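Local coordinates for protein processed glycerol phosphate lipoteichoic acid synthase 2 (Bacillus subtilis, PDB 2W8D) that belongs to the lipoteichoic acid synthase family and folds into a sulfatase-like domain of the alkaline phosphatase clan that holds a magnesium ion, at residues A[18-23]-A[324-329]; A[211-216]-A[224-229]. One frame throughout, in Å; residues are numbered along the deposited sequence.

Contact 1: A[18-23]-A[324-329]; sequences YDVPNN and DTKDYL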
loop_
_atom_site.group_PDB
_atom_site.type_symbol
_atom_site.label_atom_id
_atom_site.label_comp_id
_atom_site.label_asym_id
_atom_site.label_seq_id
_atom_site.Cartn_x
_atom_site.Cartn_y
_atom_site.Cartn_z
ATOM N N TYR A 18 8.768 14.942 -13.084
ATOM C CA TYR A 18 8.370 13.656 -13.581
ATOM C C TYR A 18 9.602 12.821 -13.858
ATOM O O TYR A 18 10.590 13.290 -14.429
ATOM C CB TYR A 18 7.528 13.834 -14.831
ATOM C CG TYR A 18 7.145 12.562 -15.547
ATOM C CD1 TYR A 18 6.237 11.650 -14.985
ATOM C CD2 TYR A 18 7.662 12.290 -16.817
ATOM C CE1 TYR A 18 5.883 10.484 -15.679
ATOM C CE2 TYR A 18 7.322 11.149 -17.510
ATOM C CZ TYR A 18 6.440 10.247 -16.953
ATOM O OH TYR A 18 6.115 9.123 -17.687
ATOM N N ASP A 19 9.545 11.586 -13.397
ATOM C CA ASP A 19 10.619 10.644 -13.607
ATOM C C ASP A 19 10.159 9.639 -14.677
ATOM O O ASP A 19 9.256 8.830 -14.431
ATOM C CB ASP A 19 11.018 9.988 -12.265
ATOM C CG ASP A 19 11.445 11.030 -11.179
ATOM O OD1 ASP A 19 12.155 12.021 -11.488
ATOM O OD2 ASP A 19 11.075 10.844 -9.997
ATOM N N VAL A 20 10.770 9.723 -15.866
ATOM C CA VAL A 20 10.340 8.955 -17.058
ATOM C C VAL A 20 10.522 7.428 -16.888
ATOM O O VAL A 20 11.341 7.000 -16.078
ATOM C CB VAL A 20 11.045 9.443 -18.370
ATOM C CG1 VAL A 20 10.908 10.940 -18.542
ATOM C CG2 VAL A 20 12.500 9.045 -18.378
ATOM N N PRO A 21 9.749 6.613 -17.645
ATOM C CA PRO A 21 9.760 5.145 -17.509
ATOM C C PRO A 21 11.001 4.424 -18.057
ATOM O O PRO A 21 11.562 4.829 -19.068
ATOM C CB PRO A 21 8.527 4.708 -18.309
ATOM C CG PRO A 21 7.699 5.964 -18.509
ATOM C CD PRO A 21 8.690 7.064 -18.575
ATOM N N ASN A 22 11.404 3.362 -17.352
ATOM C CA ASN A 22 12.423 2.391 -17.758
ATOM C C ASN A 22 11.871 1.524 -18.918
ATOM O O ASN A 22 10.907 0.775 -18.708
ATOM C CB ASN A 22 12.718 1.527 -16.525
ATOM C CG ASN A 22 13.918 0.584 -16.695
ATOM O OD1 ASN A 22 14.370 0.278 -17.810
ATOM N ND2 ASN A 22 14.416 0.086 -15.562
ATOM N N ASN A 23 12.446 1.613 -20.129
ATOM C CA ASN A 23 11.916 0.780 -21.224
ATOM C C ASN A 23 12.185 -0.718 -21.092
ATOM O O ASN A 23 11.586 -1.519 -21.803
ATOM C CB ASN A 23 12.267 1.271 -22.641
ATOM C CG ASN A 23 11.234 0.787 -23.704
ATOM O OD1 ASN A 23 10.053 0.546 -23.379
ATOM N ND2 ASN A 23 11.680 0.639 -24.971
ATOM N N ASP A 324 1.235 6.002 -19.875
ATOM C CA ASP A 324 2.023 7.201 -19.633
ATOM C C ASP A 324 1.372 8.129 -18.602
ATOM O O ASP A 324 0.250 8.600 -18.801
ATOM C CB ASP A 324 2.220 7.948 -20.967
ATOM C CG ASP A 324 3.048 9.219 -20.815
ATOM O OD1 ASP A 324 3.762 9.359 -19.783
ATOM O OD2 ASP A 324 2.985 10.065 -21.739
ATOM N N THR A 325 2.108 8.406 -17.523
ATOM C CA THR A 325 1.596 9.167 -16.387
ATOM C C THR A 325 2.030 10.633 -16.352
ATOM O O THR A 325 1.708 11.346 -15.400
ATOM C CB THR A 325 1.973 8.512 -15.043
ATOM O OG1 THR A 325 3.391 8.347 -14.965
ATOM C CG2 THR A 325 1.292 7.174 -14.875
ATOM N N LYS A 326 2.751 11.078 -17.377
ATOM C CA LYS A 326 3.212 12.469 -17.465
ATOM C C LYS A 326 2.099 13.517 -17.414
ATOM O O LYS A 326 2.333 14.641 -16.974
ATOM C CB LYS A 326 4.074 12.698 -18.724
ATOM C CG LYS A 326 4.921 13.987 -18.662
ATOM C CD LYS A 326 6.081 14.016 -19.673
ATOM C CE LYS A 326 7.190 14.996 -19.239
ATOM N NZ LYS A 326 8.564 14.514 -19.639
ATOM N N ASP A 327 0.907 13.165 -17.881
ATOM C CA ASP A 327 -0.179 14.142 -17.906
ATOM C C ASP A 327 -1.048 14.168 -16.634
ATOM O O ASP A 327 -1.949 14.994 -16.517
ATOM C CB ASP A 327 -1.033 13.994 -19.168
ATOM C CG ASP A 327 -1.542 15.341 -19.685
ATOM O OD1 ASP A 327 -1.183 16.387 -19.096
ATOM O OD2 ASP A 327 -2.297 15.368 -20.684
ATOM N N TYR A 328 -0.758 13.296 -15.673
ATOM C CA TYR A 328 -1.496 13.273 -14.400
ATOM C C TYR A 328 -0.787 13.979 -13.270
ATOM O O TYR A 328 0.438 13.963 -13.181
ATOM C CB TYR A 328 -1.785 11.840 -13.974
ATOM C CG TYR A 328 -2.560 11.108 -15.017
ATOM C CD1 TYR A 328 -3.919 11.363 -15.199
ATOM C CD2 TYR A 328 -1.938 10.181 -15.852
ATOM C CE1 TYR A 328 -4.645 10.699 -16.154
ATOM C CE2 TYR A 328 -2.666 9.515 -16.833
ATOM C CZ TYR A 328 -4.022 9.787 -16.972
ATOM O OH TYR A 328 -4.763 9.142 -17.936
ATOM N N LEU A 329 -1.571 14.550 -12.366
ATOM C CA LEU A 329 -1.019 15.220 -11.212
ATOM C C LEU A 329 -0.904 14.217 -10.070
ATOM O O LEU A 329 -1.835 14.041 -9.282
ATOM C CB LEU A 329 -1.874 16.429 -10.843
ATOM C CG LEU A 329 -1.988 17.532 -11.906
ATOM C CD1 LEU A 329 -2.562 18.760 -11.271
ATOM C CD2 LEU A 329 -0.640 17.870 -12.552
#

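Contact 2: A[211-216]-A[224-229]; sequences FPAGDF and YFQSAH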
loop_
_atom_site.group_PDB
_atom_site.type_symbol
_atom_site.label_atom_id
_atom_site.label_comp_id
_atom_site.label_asym_id
_atom_site.label_seq_id
_atom_site.Cartn_x
_atom_site.Cartn_y
_atom_site.Cartn_z
ATOM N N PHE A 211 1.059 -21.876 14.968
ATOM C CA PHE A 211 2.328 -21.222 15.254
ATOM C C PHE A 211 2.511 -20.882 16.733
ATOM O O PHE A 211 1.563 -20.470 17.378
ATOM C CB PHE A 211 2.427 -19.951 14.413
ATOM C CG PHE A 211 3.824 -19.570 14.067
ATOM C CD1 PHE A 211 4.529 -20.282 13.104
ATOM C CD2 PHE A 211 4.445 -18.496 14.713
ATOM C CE1 PHE A 211 5.832 -19.936 12.787
ATOM C CE2 PHE A 211 5.753 -18.131 14.404
ATOM C CZ PHE A 211 6.456 -18.857 13.452
ATOM N N PRO A 212 3.735 -21.024 17.268
ATOM C CA PRO A 212 3.974 -20.543 18.630
ATOM C C PRO A 212 3.895 -19.012 18.755
ATOM O O PRO A 212 4.065 -18.272 17.764
ATOM C CB PRO A 212 5.404 -20.996 18.909
ATOM C CG PRO A 212 6.032 -21.026 17.583
ATOM C CD PRO A 212 4.965 -21.560 16.664
ATOM N N ALA A 213 3.622 -18.530 19.962
ATOM C CA ALA A 213 3.670 -17.090 20.198
ATOM C C ALA A 213 5.109 -16.825 20.594
ATOM O O ALA A 213 5.752 -17.701 21.153
ATOM C CB ALA A 213 2.697 -16.681 21.301
ATOM N N GLY A 214 5.636 -15.648 20.261
ATOM C CA GLY A 214 6.982 -15.297 20.697
ATOM C C GLY A 214 6.979 -15.136 22.208
ATOM O O GLY A 214 5.919 -15.159 22.829
ATOM N N ASP A 215 8.154 -14.960 22.799
ATOM C CA ASP A 215 8.269 -14.806 24.241
ATOM C C ASP A 215 9.040 -13.518 24.524
ATOM O O ASP A 215 10.237 -13.570 24.848
ATOM C CB ASP A 215 8.984 -16.038 24.827
ATOM C CG ASP A 215 8.692 -16.265 26.324
ATOM O OD1 ASP A 215 7.672 -15.757 26.837
ATOM O OD2 ASP A 215 9.488 -16.983 26.994
ATOM N N PHE A 216 8.362 -12.366 24.382
ATOM C CA PHE A 216 8.999 -11.051 24.552
ATOM C C PHE A 216 8.454 -10.166 25.694
ATOM O O PHE A 216 8.813 -8.994 25.802
ATOM C CB PHE A 216 8.999 -10.292 23.215
ATOM C CG PHE A 216 9.526 -11.103 22.081
ATOM C CD1 PHE A 216 10.896 -11.335 21.954
ATOM C CD2 PHE A 216 8.655 -11.684 21.164
ATOM C CE1 PHE A 216 11.395 -12.121 20.915
ATOM C CE2 PHE A 216 9.141 -12.459 20.119
ATOM C CZ PHE A 216 10.514 -12.684 19.999
ATOM N N TYR A 224 1.324 -11.035 17.666
ATOM C CA TYR A 224 1.571 -10.533 16.333
ATOM C C TYR A 224 2.034 -11.674 15.408
ATOM O O TYR A 224 1.552 -11.790 14.296
ATOM C CB TYR A 224 2.640 -9.457 16.403
ATOM C CG TYR A 224 2.847 -8.725 15.110
ATOM C CD1 TYR A 224 1.849 -7.889 14.575
ATOM C CD2 TYR A 224 4.040 -8.863 14.408
ATOM C CE1 TYR A 224 2.054 -7.216 13.372
ATOM C CE2 TYR A 224 4.255 -8.184 13.205
ATOM C CZ TYR A 224 3.278 -7.358 12.697
ATOM O OH TYR A 224 3.544 -6.684 11.525
ATOM N N PHE A 225 2.986 -12.475 15.878
ATOM C CA PHE A 225 3.655 -13.457 15.042
ATOM C C PHE A 225 2.726 -14.565 14.611
ATOM O O PHE A 225 2.904 -15.079 13.521
ATOM C CB PHE A 225 4.869 -14.085 15.741
ATOM C CG PHE A 225 5.889 -13.088 16.147
ATOM C CD1 PHE A 225 6.759 -12.528 15.191
ATOM C CD2 PHE A 225 5.989 -12.673 17.474
ATOM C CE1 PHE A 225 7.720 -11.562 15.551
ATOM C CE2 PHE A 225 6.945 -11.695 17.837
ATOM C CZ PHE A 225 7.806 -11.151 16.868
ATOM N N GLN A 226 1.761 -14.921 15.471
ATOM C CA GLN A 226 0.716 -15.887 15.155
ATOM C C GLN A 226 -0.260 -15.418 14.090
ATOM O O GLN A 226 -0.567 -16.172 13.168
ATOM C CB GLN A 226 -0.081 -16.250 16.404
ATOM C CG GLN A 226 0.732 -16.930 17.455
ATOM C CD GLN A 226 -0.119 -17.743 18.397
ATOM O OE1 GLN A 226 -1.336 -17.575 18.451
ATOM N NE2 GLN A 226 0.515 -18.636 19.146
ATOM N N SER A 227 -0.766 -14.189 14.202
ATOM C CA SER A 227 -1.694 -13.717 13.173
ATOM C C SER A 227 -0.972 -13.379 11.877
ATOM O O SER A 227 -1.547 -13.500 10.797
ATOM C CB SER A 227 -2.618 -12.576 13.642
ATOM O OG SER A 227 -1.909 -11.706 14.483
ATOM N N ALA A 228 0.297 -12.992 11.974
ATOM C CA ALA A 228 1.101 -12.800 10.762
ATOM C C ALA A 228 1.269 -14.155 10.021
ATOM O O ALA A 228 1.179 -14.212 8.798
ATOM C CB ALA A 228 2.462 -12.193 11.088
ATOM N N HIS A 229 1.510 -15.219 10.770
ATOM C CA HIS A 229 1.692 -16.556 10.202
ATOM C C HIS A 229 0.386 -16.962 9.528
ATOM O O HIS A 229 0.416 -17.451 8.423
ATOM C CB HIS A 229 2.119 -17.561 11.297
ATOM C CG HIS A 229 2.407 -18.955 10.803
ATOM N ND1 HIS A 229 3.557 -19.289 10.120
ATOM C CD2 HIS A 229 1.708 -20.110 10.935
ATOM C CE1 HIS A 229 3.549 -20.586 9.848
ATOM N NE2 HIS A 229 2.441 -21.105 10.338
#

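Contact 1: A[18-23]-A[324-329]
Tyr18, in the loop that follows helix 6-17, lays its ring against Asp324, Thr325 and Lys326, where an Asx turn overlaps a type I beta turn from Thr325 to Tyr328. Tyr18 CG is anti to the backbone N (chi1 174°), and the ring beyond it lies against these two overlapping turns. One face rests on Lys326: CB sits 3.9 Å from the Tyr18 ring centroid, a CH-pi contact, and CG, CD and CE carry on past the CD2-CE2 side, the lysine chain crossing the tyrosine at about a right angle. At the ring edge, in plane, Thr325 OG1 is 3.4 Å from Tyr18 CE1; this hydroxyl is hydrogen-bonded to His319 on helix 313-320. At the phenol end, Tyr18 OH is 3.2 Å from Asp324 OD1. That same OD1 makes the Asx turn, accepting a nearly straight bond (169°) of 3.1 Å from Lys326 N, which comes from above the carboxylate plane. Further along, the backbone N of Val20 lies over the opposite face of the Tyr18 ring, towards the rim. The valine side chain only skirts the lysine tip, with Val20 CG1 4.4 Å from Lys326 NZ.

Contact 2: A[211-216]-A[224-229]
The loop leading into helix 219-244 doubles back along that helix here, and Phe211, Ala213, Gly214 and Phe216 meet Phe225, Gln226 and His229. The central feature is an offset stack between the rings of Phe211 and His229, centroids 4.2 Å apart and planes 28° from parallel. It is Phe211 CD1 that lies over the middle of the imidazole, 3.3 Å from His229 ND1, and not ring centre over ring centre. The histidine CB in turn sits over a face of the Phe211 ring as a CH-pi contact. His229 CG is anti to its backbone N (chi1 -177°), and the ring beyond it lies against the loop; its ND1 is hydrogen-bonded to the carbonyl of Val56, which restrains the ring's rotation and is consistent with a proton on ND1. Pro212 CD, from within the loop, lies over one face of the Phe211 ring, towards the rim.

Gln226, extended beyond CG, reaches the backbone of Phe211 to Ala213. Its NE2 comes 2.8 Å from Phe211 O, but at a poor angle, and 3.2 Å from Ala213 N, as modelled another donor, so neither is a hydrogen bond; the amide packs closely against the chain, with Ala213 CB 3.6 Å from NE2. At the far end Phe216 CE2 touches Phe225 CE2 at 3.3 Å, a tight approach of two rings inclined at 50°, which is neither a stack nor edge-to-face. Gly214 N passes near Phe225 CD2. Helix 267-273 also touches both of these phenylalanines, and Ile51 lies against Phe211 and Phe216.

Phe225 and His229 are four residues apart, so they project from one face of the helix with Gln226 beside them: a loop folded back onto the second and third turns of the helix it leads into, within the sulfatase-like domain.

In the fold
Contacts 1 and 2 lie on opposite sides of the chain's centre, their own centres about 42 Å apart and their nearest atoms about 29 Å, so they do not touch. Contact 1 is a surface meeting of two loops from distant parts of the sequence, whereas contact 2 is partly buried and local, a loop against the helix that follows it; along the chain it is nested within the long loop that contact 1 closes. No secondary-structure element is shared. The chemistry follows the setting: contact 1 sets one aromatic ring against a lysine chain and polar turn atoms, while contact 2 relies mainly on aromatic rings, with a glutamine amide alongside.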